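Local coordinates for S-M checkpoint control protein rad4 (Schizosaccharomyces pombe, PDB 4BMD), which serves as an adaptor essential for DNA replication and for the checkpoint coupling S and M phases, this chain being its third and fourth BRCT domains, at residues 53-58 with 62-67; 30-35 with 40-45; 176-181 with 193-198; 105-110 with 186-191. All blocks are in the same frame, centred on the assembly; numbering follows the deposited sequence. Where two conformers were deposited one is given.

Contact 1: 53-58 with 62-67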
# COMPACT_ATOMS: atom_id res chain seq x y z
N VAL A 53 -14.48 8.23 -4.74
CA VAL A 53 -15.04 6.93 -4.39
C VAL A 53 -14.01 6.16 -3.58
O VAL A 53 -12.87 5.98 -4.02
CB VAL A 53 -15.44 6.12 -5.63
CG1 VAL A 53 -15.79 4.69 -5.25
CG2 VAL A 53 -16.60 6.78 -6.36
N VAL A 54 -14.40 5.71 -2.39
CA VAL A 54 -13.48 5.01 -1.50
C VAL A 54 -13.75 3.51 -1.46
O VAL A 54 -14.88 3.07 -1.24
CB VAL A 54 -13.53 5.59 -0.07
CG1 VAL A 54 -12.46 4.96 0.80
CG2 VAL A 54 -13.35 7.10 -0.12
N ILE A 55 -12.70 2.73 -1.66
CA ILE A 55 -12.77 1.27 -1.69
C ILE A 55 -11.95 0.72 -0.53
O ILE A 55 -10.94 1.31 -0.16
CB ILE A 55 -12.19 0.74 -3.02
CG1 ILE A 55 -12.82 1.46 -4.21
CG2 ILE A 55 -12.39 -0.76 -3.15
CD1 ILE A 55 -14.32 1.27 -4.32
N PRO A 56 -12.38 -0.40 0.07
CA PRO A 56 -11.49 -1.04 1.05
C PRO A 56 -10.21 -1.53 0.38
O PRO A 56 -10.25 -2.00 -0.76
CB PRO A 56 -12.33 -2.22 1.56
CG PRO A 56 -13.44 -2.39 0.58
CD PRO A 56 -13.71 -1.02 0.05
N HIS A 57 -9.09 -1.42 1.08
CA HIS A 57 -7.78 -1.76 0.51
C HIS A 57 -7.66 -3.24 0.15
O HIS A 57 -6.85 -3.61 -0.70
CB HIS A 57 -6.66 -1.36 1.46
CG HIS A 57 -6.63 -2.16 2.73
ND1 HIS A 57 -7.20 -1.72 3.90
CD2 HIS A 57 -6.10 -3.37 3.01
CE1 HIS A 57 -7.02 -2.63 4.85
NE2 HIS A 57 -6.36 -3.64 4.33
N TYR A 58 -8.47 -4.07 0.79
CA TYR A 58 -8.41 -5.51 0.59
C TYR A 58 -9.39 -5.99 -0.48
O TYR A 58 -9.46 -7.18 -0.78
CB TYR A 58 -8.68 -6.25 1.90
CG TYR A 58 -9.92 -5.78 2.62
CD1 TYR A 58 -11.17 -6.32 2.33
CD2 TYR A 58 -9.85 -4.79 3.60
CE1 TYR A 58 -12.30 -5.89 2.99
CE2 TYR A 58 -10.98 -4.35 4.26
CZ TYR A 58 -12.20 -4.91 3.95
OH TYR A 58 -13.33 -4.47 4.61
N ASP A 62 -10.37 -6.75 -9.57
CA ASP A 62 -11.12 -7.39 -10.64
C ASP A 62 -12.63 -7.45 -10.37
O ASP A 62 -13.43 -7.57 -11.29
CB ASP A 62 -10.57 -8.80 -10.89
CG ASP A 62 -10.11 -9.48 -9.62
OD1 ASP A 62 -8.95 -9.23 -9.20
OD2 ASP A 62 -10.89 -10.26 -9.04
N GLU A 63 -13.01 -7.36 -9.10
CA GLU A 63 -14.42 -7.41 -8.72
C GLU A 63 -15.05 -6.02 -8.63
O GLU A 63 -16.24 -5.89 -8.37
CB GLU A 63 -14.60 -8.14 -7.39
CG GLU A 63 -14.21 -9.61 -7.43
CD GLU A 63 -14.48 -10.31 -6.11
OE1 GLU A 63 -15.08 -9.69 -5.21
OE2 GLU A 63 -14.08 -11.49 -5.97
N LEU A 64 -14.24 -4.99 -8.86
CA LEU A 64 -14.73 -3.62 -8.78
C LEU A 64 -15.57 -3.23 -9.99
O LEU A 64 -15.20 -3.53 -11.13
CB LEU A 64 -13.57 -2.63 -8.63
CG LEU A 64 -12.95 -2.50 -7.23
CD1 LEU A 64 -11.79 -1.52 -7.26
CD2 LEU A 64 -14.01 -2.05 -6.24
N PRO A 65 -16.70 -2.56 -9.75
CA PRO A 65 -17.52 -2.01 -10.84
C PRO A 65 -16.84 -0.81 -11.48
O PRO A 65 -15.77 -0.40 -11.03
CB PRO A 65 -18.79 -1.57 -10.12
CG PRO A 65 -18.35 -1.27 -8.73
CD PRO A 65 -17.29 -2.29 -8.43
N ILE A 66 -17.45 -0.27 -12.53
CA ILE A 66 -16.90 0.91 -13.19
C ILE A 66 -17.33 2.18 -12.47
O ILE A 66 -18.52 2.38 -12.21
CB ILE A 66 -17.35 0.98 -14.66
CG1 ILE A 66 -17.04 -0.34 -15.38
CG2 ILE A 66 -16.68 2.15 -15.37
CD1 ILE A 66 -17.52 -0.37 -16.82
N PHE A 67 -16.36 3.03 -12.15
CA PHE A 67 -16.66 4.30 -11.49
C PHE A 67 -16.28 5.47 -12.38
O PHE A 67 -15.16 5.54 -12.89
CB PHE A 67 -15.93 4.40 -10.15
CG PHE A 67 -16.45 3.48 -9.09
CD1 PHE A 67 -17.63 3.76 -8.43
CD2 PHE A 67 -15.75 2.33 -8.75
CE1 PHE A 67 -18.12 2.90 -7.45
CE2 PHE A 67 -16.23 1.47 -7.78
CZ PHE A 67 -17.41 1.76 -7.13

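Contact 2: 30-35 with 40-45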
# COMPACT_ATOMS: atom_id res chain seq x y z
N ARG A 30 -16.83 4.21 11.72
CA ARG A 30 -15.52 4.74 12.07
C ARG A 30 -15.00 5.63 10.96
O ARG A 30 -14.48 6.72 11.20
CB ARG A 30 -14.53 3.61 12.34
CG ARG A 30 -15.00 2.59 13.37
CD ARG A 30 -13.95 1.53 13.63
NE ARG A 30 -12.78 2.06 14.32
CZ ARG A 30 -11.64 2.38 13.71
NH1 ARG A 30 -11.51 2.22 12.40
NH2 ARG A 30 -10.62 2.86 14.42
N LEU A 31 -15.14 5.16 9.72
CA LEU A 31 -14.69 5.90 8.56
C LEU A 31 -15.54 7.15 8.35
O LEU A 31 -15.05 8.18 7.87
CB LEU A 31 -14.74 5.01 7.32
CG LEU A 31 -13.99 5.48 6.07
CD1 LEU A 31 -12.52 5.68 6.37
CD2 LEU A 31 -14.18 4.48 4.94
N HIS A 32 -16.81 7.06 8.72
CA HIS A 32 -17.74 8.18 8.60
C HIS A 32 -17.33 9.31 9.53
O HIS A 32 -17.32 10.48 9.14
CB HIS A 32 -19.17 7.74 8.91
CG HIS A 32 -20.20 8.79 8.64
ND1 HIS A 32 -20.94 8.82 7.47
CD2 HIS A 32 -20.62 9.84 9.37
CE1 HIS A 32 -21.76 9.85 7.50
NE2 HIS A 32 -21.59 10.48 8.65
N LYS A 33 -16.99 8.96 10.77
CA LYS A 33 -16.59 9.94 11.77
C LYS A 33 -15.29 10.63 11.39
O LYS A 33 -15.15 11.84 11.56
CB LYS A 33 -16.44 9.26 13.14
CG LYS A 33 -15.98 10.20 14.24
CD LYS A 33 -15.82 9.47 15.56
CE LYS A 33 -15.35 10.41 16.66
NZ LYS A 33 -16.29 11.54 16.87
N CYS A 34 -14.35 9.86 10.85
CA CYS A 34 -13.05 10.40 10.46
C CYS A 34 -13.18 11.45 9.36
O CYS A 34 -12.53 12.49 9.41
CB CYS A 34 -12.12 9.27 10.00
SG CYS A 34 -11.62 8.13 11.32
N LEU A 35 -14.04 11.18 8.38
CA LEU A 35 -14.26 12.11 7.28
C LEU A 35 -15.08 13.32 7.73
O LEU A 35 -14.82 14.45 7.31
CB LEU A 35 -14.95 11.41 6.11
CG LEU A 35 -14.11 10.44 5.28
CD1 LEU A 35 -14.99 9.62 4.37
CD2 LEU A 35 -13.06 11.20 4.48
N GLY A 40 -15.50 16.72 5.75
CA GLY A 40 -15.97 15.95 4.62
C GLY A 40 -17.38 15.41 4.81
O GLY A 40 -17.77 15.07 5.93
N GLN A 41 -18.13 15.34 3.72
CA GLN A 41 -19.48 14.78 3.76
C GLN A 41 -19.52 13.43 3.05
O GLN A 41 -18.63 13.10 2.27
CB GLN A 41 -20.48 15.74 3.12
CG GLN A 41 -20.67 17.03 3.90
CD GLN A 41 -21.74 17.92 3.29
OE1 GLN A 41 -22.36 17.57 2.29
NE2 GLN A 41 -21.96 19.08 3.90
N ILE A 42 -20.56 12.65 3.33
CA ILE A 42 -20.69 11.31 2.76
C ILE A 42 -22.08 11.07 2.16
O ILE A 42 -23.09 11.35 2.80
CB ILE A 42 -20.40 10.23 3.82
CG1 ILE A 42 -18.96 10.36 4.33
CG2 ILE A 42 -20.62 8.83 3.24
CD1 ILE A 42 -18.54 9.25 5.26
N SER A 43 -22.10 10.57 0.94
CA SER A 43 -23.36 10.24 0.27
C SER A 43 -23.38 8.77 -0.13
O SER A 43 -22.35 8.19 -0.48
CB SER A 43 -23.55 11.12 -0.97
OG SER A 43 -24.71 10.73 -1.69
N GLU A 44 -24.57 8.16 -0.09
CA GLU A 44 -24.72 6.77 -0.49
C GLU A 44 -25.18 6.66 -1.94
O GLU A 44 -25.55 5.59 -2.41
CB GLU A 44 -25.68 6.04 0.44
CG GLU A 44 -25.21 5.98 1.89
CD GLU A 44 -26.09 5.11 2.76
OE1 GLU A 44 -27.04 4.50 2.24
OE2 GLU A 44 -25.84 5.05 3.99
N PHE A 45 -25.17 7.79 -2.64
CA PHE A 45 -25.56 7.82 -4.04
C PHE A 45 -24.41 8.34 -4.90
O PHE A 45 -23.65 9.21 -4.49
CB PHE A 45 -26.78 8.72 -4.24
CG PHE A 45 -27.84 8.54 -3.20
CD1 PHE A 45 -28.63 7.41 -3.18
CD2 PHE A 45 -28.05 9.52 -2.24
CE1 PHE A 45 -29.61 7.25 -2.23
CE2 PHE A 45 -29.03 9.36 -1.29
CZ PHE A 45 -29.81 8.23 -1.28

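Contact 3: 176-181 with 193-198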
# COMPACT_ATOMS: atom_id res chain seq x y z
N VAL A 176 12.90 -1.74 -4.03
CA VAL A 176 11.45 -1.69 -3.86
C VAL A 176 10.70 -1.52 -5.18
O VAL A 176 9.53 -1.90 -5.29
CB VAL A 176 11.04 -0.59 -2.86
CG1 VAL A 176 11.28 0.79 -3.45
CG2 VAL A 176 9.58 -0.75 -2.44
N ALA A 177 11.37 -0.95 -6.18
CA ALA A 177 10.77 -0.74 -7.49
C ALA A 177 10.18 -2.03 -8.05
O ALA A 177 9.14 -2.01 -8.72
CB ALA A 177 11.78 -0.15 -8.47
N TRP A 178 10.84 -3.14 -7.76
CA TRP A 178 10.35 -4.46 -8.13
C TRP A 178 8.93 -4.70 -7.61
O TRP A 178 8.07 -5.20 -8.33
CB TRP A 178 11.29 -5.53 -7.58
CG TRP A 178 10.72 -6.92 -7.61
CD1 TRP A 178 10.60 -7.74 -8.69
CD2 TRP A 178 10.21 -7.65 -6.49
NE1 TRP A 178 10.04 -8.93 -8.32
CE2 TRP A 178 9.79 -8.91 -6.97
CE3 TRP A 178 10.06 -7.37 -5.13
CZ2 TRP A 178 9.23 -9.88 -6.15
CZ3 TRP A 178 9.50 -8.34 -4.31
CH2 TRP A 178 9.09 -9.57 -4.82
N LEU A 179 8.68 -4.32 -6.36
CA LEU A 179 7.37 -4.51 -5.76
C LEU A 179 6.34 -3.52 -6.32
O LEU A 179 5.19 -3.90 -6.56
CB LEU A 179 7.43 -4.39 -4.24
CG LEU A 179 6.08 -4.55 -3.54
CD1 LEU A 179 5.48 -5.93 -3.83
CD2 LEU A 179 6.21 -4.33 -2.05
N TRP A 180 6.75 -2.27 -6.51
CA TRP A 180 5.85 -1.27 -7.08
C TRP A 180 5.43 -1.68 -8.49
O TRP A 180 4.28 -1.46 -8.89
CB TRP A 180 6.49 0.12 -7.11
CG TRP A 180 6.87 0.69 -5.76
CD1 TRP A 180 8.04 1.31 -5.45
CD2 TRP A 180 6.09 0.68 -4.56
NE1 TRP A 180 8.04 1.70 -4.13
CE2 TRP A 180 6.85 1.33 -3.56
CE3 TRP A 180 4.82 0.20 -4.22
CZ2 TRP A 180 6.39 1.50 -2.26
CZ3 TRP A 180 4.36 0.37 -2.93
CH2 TRP A 180 5.14 1.02 -1.96
N ASN A 181 6.36 -2.26 -9.24
CA ASN A 181 6.06 -2.74 -10.59
C ASN A 181 5.03 -3.86 -10.58
O ASN A 181 4.17 -3.92 -11.46
CB ASN A 181 7.34 -3.21 -11.29
CG ASN A 181 8.30 -2.07 -11.58
OD1 ASN A 181 7.89 -0.92 -11.73
ND2 ASN A 181 9.58 -2.39 -11.66
N SER A 193 16.63 -9.84 -10.46
CA SER A 193 17.98 -9.38 -10.78
C SER A 193 18.02 -7.97 -11.38
O SER A 193 18.97 -7.23 -11.13
CB SER A 193 18.69 -10.38 -11.70
OG SER A 193 17.96 -10.64 -12.88
N PRO A 194 16.99 -7.58 -12.16
CA PRO A 194 17.10 -6.19 -12.63
C PRO A 194 16.86 -5.15 -11.53
O PRO A 194 16.99 -3.96 -11.79
CB PRO A 194 16.00 -6.09 -13.69
CG PRO A 194 15.76 -7.48 -14.13
CD PRO A 194 15.92 -8.29 -12.89
N TRP A 195 16.51 -5.60 -10.33
CA TRP A 195 16.28 -4.68 -9.22
C TRP A 195 17.14 -5.03 -8.01
O TRP A 195 16.87 -4.60 -6.89
CB TRP A 195 14.80 -4.64 -8.84
CG TRP A 195 13.93 -4.16 -9.96
CD1 TRP A 195 13.63 -2.86 -10.25
CD2 TRP A 195 13.26 -4.96 -10.94
NE1 TRP A 195 12.81 -2.80 -11.36
CE2 TRP A 195 12.57 -4.08 -11.79
CE3 TRP A 195 13.18 -6.33 -11.17
CZ2 TRP A 195 11.80 -4.53 -12.87
CZ3 TRP A 195 12.42 -6.78 -12.24
CH2 TRP A 195 11.74 -5.88 -13.07
N ALA A 196 18.18 -5.82 -8.25
CA ALA A 196 19.11 -6.20 -7.19
C ALA A 196 20.08 -5.06 -6.91
O ALA A 196 20.44 -4.30 -7.81
CB ALA A 196 19.87 -7.46 -7.58
N ILE A 197 20.50 -4.94 -5.65
CA ILE A 197 21.43 -3.89 -5.25
C ILE A 197 22.88 -4.33 -5.50
O ILE A 197 23.66 -3.61 -6.12
CB ILE A 197 21.24 -3.48 -3.77
CG1 ILE A 197 20.09 -2.47 -3.64
CG2 ILE A 197 22.50 -2.85 -3.22
CD1 ILE A 197 18.71 -3.06 -3.82
N ASP A 198 23.21 -5.53 -5.01
CA ASP A 198 24.53 -6.12 -5.20
C ASP A 198 25.67 -5.21 -4.73
O ASP A 198 26.47 -4.74 -5.54
CB ASP A 198 24.74 -6.53 -6.66

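Contact 4: 105-110 with 186-191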
# COMPACT_ATOMS: atom_id res chain seq x y z
N PRO A 105 -0.81 -16.65 -4.68
CA PRO A 105 0.01 -17.87 -4.72
C PRO A 105 1.49 -17.59 -5.00
O PRO A 105 2.33 -18.44 -4.73
CB PRO A 105 -0.60 -18.66 -5.89
CG PRO A 105 -1.97 -18.12 -6.05
CD PRO A 105 -1.86 -16.67 -5.71
N TYR A 106 1.78 -16.41 -5.54
CA TYR A 106 3.15 -16.04 -5.87
C TYR A 106 3.92 -15.51 -4.65
O TYR A 106 5.12 -15.75 -4.52
CB TYR A 106 3.17 -15.02 -7.00
CG TYR A 106 2.70 -15.56 -8.33
CD1 TYR A 106 3.58 -16.21 -9.18
CD2 TYR A 106 1.38 -15.41 -8.73
CE1 TYR A 106 3.15 -16.71 -10.40
CE2 TYR A 106 0.95 -15.90 -9.95
CZ TYR A 106 1.84 -16.55 -10.78
OH TYR A 106 1.41 -17.04 -11.99
N PHE A 107 3.23 -14.79 -3.78
CA PHE A 107 3.85 -14.24 -2.57
C PHE A 107 3.85 -15.25 -1.43
O PHE A 107 4.55 -15.06 -0.43
CB PHE A 107 3.16 -12.96 -2.12
CG PHE A 107 3.50 -11.75 -2.95
CD1 PHE A 107 4.63 -11.01 -2.67
CD2 PHE A 107 2.68 -11.36 -4.00
CE1 PHE A 107 4.95 -9.90 -3.43
CE2 PHE A 107 3.00 -10.25 -4.76
CZ PHE A 107 4.13 -9.52 -4.47
N ASN A 108 3.08 -16.31 -1.58
CA ASN A 108 2.96 -17.34 -0.55
C ASN A 108 4.28 -18.01 -0.21
O ASN A 108 5.01 -18.45 -1.10
CB ASN A 108 1.93 -18.39 -0.96
CG ASN A 108 0.70 -18.37 -0.07
OD1 ASN A 108 -0.28 -17.67 -0.36
ND2 ASN A 108 0.73 -19.14 1.01
N GLY A 109 4.59 -18.09 1.08
CA GLY A 109 5.81 -18.73 1.54
C GLY A 109 6.99 -17.79 1.60
O GLY A 109 8.03 -18.12 2.18
N LEU A 110 6.85 -16.62 0.99
CA LEU A 110 7.94 -15.64 0.96
C LEU A 110 8.06 -14.88 2.27
O LEU A 110 7.12 -14.21 2.71
CB LEU A 110 7.75 -14.66 -0.20
CG LEU A 110 7.86 -15.23 -1.61
CD1 LEU A 110 7.69 -14.12 -2.64
CD2 LEU A 110 9.18 -15.95 -1.81
N GLY A 186 0.03 -5.42 -11.82
CA GLY A 186 -0.91 -6.44 -11.40
C GLY A 186 -0.42 -7.85 -11.69
O GLY A 186 -1.16 -8.82 -11.51
N LYS A 187 0.83 -7.96 -12.13
CA LYS A 187 1.41 -9.26 -12.45
C LYS A 187 2.73 -9.48 -11.72
O LYS A 187 3.55 -8.56 -11.61
CB LYS A 187 1.60 -9.42 -13.96
CG LYS A 187 0.30 -9.38 -14.75
CD LYS A 187 0.54 -9.55 -16.24
CE LYS A 187 -0.76 -9.49 -17.01
NZ LYS A 187 -0.55 -9.62 -18.48
N PHE A 188 2.93 -10.69 -11.21
CA PHE A 188 4.13 -11.02 -10.45
C PHE A 188 5.36 -11.07 -11.35
O PHE A 188 5.27 -11.38 -12.54
CB PHE A 188 3.94 -12.35 -9.72
CG PHE A 188 4.99 -12.63 -8.69
CD1 PHE A 188 4.95 -12.01 -7.45
CD2 PHE A 188 6.02 -13.52 -8.95
CE1 PHE A 188 5.91 -12.27 -6.49
CE2 PHE A 188 6.99 -13.79 -8.00
CZ PHE A 188 6.93 -13.16 -6.77
N ILE A 189 6.52 -10.78 -10.76
CA ILE A 189 7.78 -10.77 -11.50
C ILE A 189 8.78 -11.75 -10.87
O ILE A 189 9.27 -11.51 -9.77
CB ILE A 189 8.39 -9.36 -11.55
CG1 ILE A 189 7.39 -8.37 -12.17
CG2 ILE A 189 9.69 -9.36 -12.33
CD1 ILE A 189 7.85 -6.93 -12.11
N ASP A 190 9.07 -12.83 -11.58
CA ASP A 190 9.94 -13.88 -11.07
C ASP A 190 11.41 -13.47 -11.00
O ASP A 190 12.14 -13.90 -10.11
CB ASP A 190 9.81 -15.15 -11.92
CG ASP A 190 8.42 -15.75 -11.85
OD1 ASP A 190 7.75 -15.58 -10.81
OD2 ASP A 190 8.00 -16.40 -12.83
N GLN A 191 11.84 -12.64 -11.95
CA GLN A 191 13.23 -12.20 -12.00
C GLN A 191 13.43 -10.89 -11.24
O GLN A 191 12.91 -9.85 -11.64
CB GLN A 191 13.70 -12.04 -13.45
CG GLN A 191 13.89 -13.36 -14.19
CD GLN A 191 12.59 -13.95 -14.69
OE1 GLN A 191 11.53 -13.32 -14.61
NE2 GLN A 191 12.65 -15.17 -15.21

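Contact 1: 53-58 with 62-67
Phe67 lays its ring against Val53, whose CG1 stands over the middle of one face, 3.7 Å from the ring centroid and 13° off the normal: a CH-pi contact. The other methyl, Val53 CG2, reaches only the rim, 3.8 Å from Phe67 CD1. With CG1 anti to the backbone N (chi1 170°), Val53 offers both methyls to the ring while the two side chains cross at about a right angle. Ile55, two residues along the strand, points against the direction of the Phe67 side chain and brings CD1 obliquely to the ring, 4.0 Å from Phe67 CE2. Its chain is bent at chi2 (-62°), which sets CD1 beside CG2, and Leu64 CD2 meets both of them: 3.7 Å from Ile55 CG2 and 3.8 Å from Ile55 CD1.

Further out, Tyr21 meets the Phe67 ring edge-to-face and Tyr19 on strand 17-20 touches both Val53 and Phe67. Strand 52-55 runs inside the parallel sheet of BRCT 3, its backbone bonded to Val72 through Val53 and Ile55 and to Tyr19 through Val54. The loop leading from this strand to 71-73 thus folds back over one side of its own sheet. Cut back to an alanine, Phe67 would probably no longer fill the space beside Val53 CG1 and Ile55 CD1, and Tyr21 would lose its ring partner. All the touching groups are methyls and an aromatic ring, which implies that the loop is held here by shape and burial of apolar surface, without directional bonds between the two segments.

Contact 2: 30-35 with 40-45
The first beta-alpha-beta unit of BRCT 3 (strand 17-20, helix 25-36, strand 41-42) closes where Leu35 and His32 on the last turns of the helix meet Ile42 on the edge strand. Ile42 does most of the reaching: its chain is extended (chi2 -174°), and CD1 enters between the two helix side chains. On one flank CD1 lies 3.7 Å from Leu35 CD1, the side chains crossing at about a right angle. On the other it comes to His32, 3.3 Å from ND1, approaching the imidazole obliquely, while Ile42 CB packs 3.9 Å from His32 CE1.

Where the chain turns out of the helix, the backbone supplies the one polar link across the pair: Gly40 N donates to Leu35 O over 2.8 Å, in a bond bent to 141° at the hydrogen. A beta carbon at Gly40 would point toward the helix and sit 3.0 Å from Leu35 O, too close for comfort.

Behind the contact, Leu35 also packs on Phe18 and Leu20 of strand 17-20 and on Ile77 of helix 74-82, and Ile42 touches Leu20. The helix is thereby pinned to the sheet in two ways: a bent backbone hydrogen bond fixes the tight return at Gly40, while the Ile42 side chain joins an apolar layer that grades into the exposed His32 at its outer border.

Contact 3: 176-181 with 193-198
The indole of Trp195 is covered on both faces: the backbone of Trp178 lies over one, with CA 4.0 Å above the ring plane and N on the same residue close by, and Pro194 CB sits against the opposite one, 3.8 Å above the plane and toward the rim. Trp178 CB adds to the first face, 3.8 Å from Trp195 CG. The two tryptophan rings make neither a stack nor an edge-to-face pair, since their planes are turned by 53°; Trp195 CE3 arrives at the edge of the Trp178 ring, 3.8 Å from CD1.

Helix 177-185 is the last helix of BRCT 4, and Trp178 is probably the tryptophan characteristic of this helix in BRCT domains. Its CG is anti to the backbone N (chi1 166°), which carries the ring away from Trp195 toward Ile146 and Leu148 of strand 146-149, while NE1 is hydrogen-bonded to Ile189 O. Trp195, partly exposed, packs on the first turn of the helix, its backbone bonded to Gly175.

Around the rest of the Trp195 indole, Ala177 CB packs obliquely at 3.7 Å from CD1. Asn181 crosses nearby, its amide plane 60° from that of the ring. Asn181 ND2 comes within 3.3 Å of Trp195 NE1, but both are donors, and the contact is one of packing. A MES molecule, probably from the crystallisation liquor, lies about 4 Å from the side chain of Ala177.

Contact 4: 105-110 with 186-191
Phe188 swings its ring toward Tyr106 and Phe107 by placing CG opposite the backbone N (chi1 -168°), whereas those two neighbours keep CG anti to the carbonyl carbon and spread their rings around it. Tyr106 approaches with its CB, which hangs over the face of the Phe188 ring, 3.6 Å from the centroid in a CH-pi contact and 3.4 Å from Phe188 CG. The favour is returned less closely: Phe188 CB lies over the Tyr106 ring, 4.1 Å from its centroid. With planes only 21° apart but slid past each other, these two rings barely overlap.

Phe107 meets the same ring quite differently. The edge of Phe188 points at the face of Phe107 in a T-shaped pair, planes at 85° and centroids 5.1 Å apart, with Phe188 CE1 above the middle of the Phe107 ring. Leu110 adds a looser touch, its CD1 4.3 Å from Phe188 CZ; it is brought there by the type II turn from Phe107 to Leu110, closed by Leu110 N to Phe107 O. A serine in place of Phe188 would probably strip the Tyr106 CB of its aromatic cover and leave the face of Phe107 without the ring edge that now points at it.

This aromatic cluster ties the short helix 104-107, at the entry to BRCT 4, to the loop after its last helix. Phe107 reaches inward to Leu179 on helix 177-185 and Leu132 beyond helix 119-131, Phe188 rests on Ile182, and the Leu110 backbone bonds to Val135 of strand 135-137.

Contacts 1 and 2 belong to BRCT 3 and reach the same four-stranded parallel sheet, with centres 16 Å apart; contacts 3 and 4 belong to BRCT 4. Contact 2 is largely buried and is the one of the four with a hydrogen bond between its segments, at the turn from helix to edge strand. The others are partly buried and apolar or aromatic: methyls on a ring in contact 1, oblique indoles in contact 3, a T-shaped pair in contact 4. Contacts 3 and 4 interlock: the chain after helix 177-185 supplies a segment to each, the helix itself belongs to contact 3, and Trp195 and Asn181 both pack on Ile189.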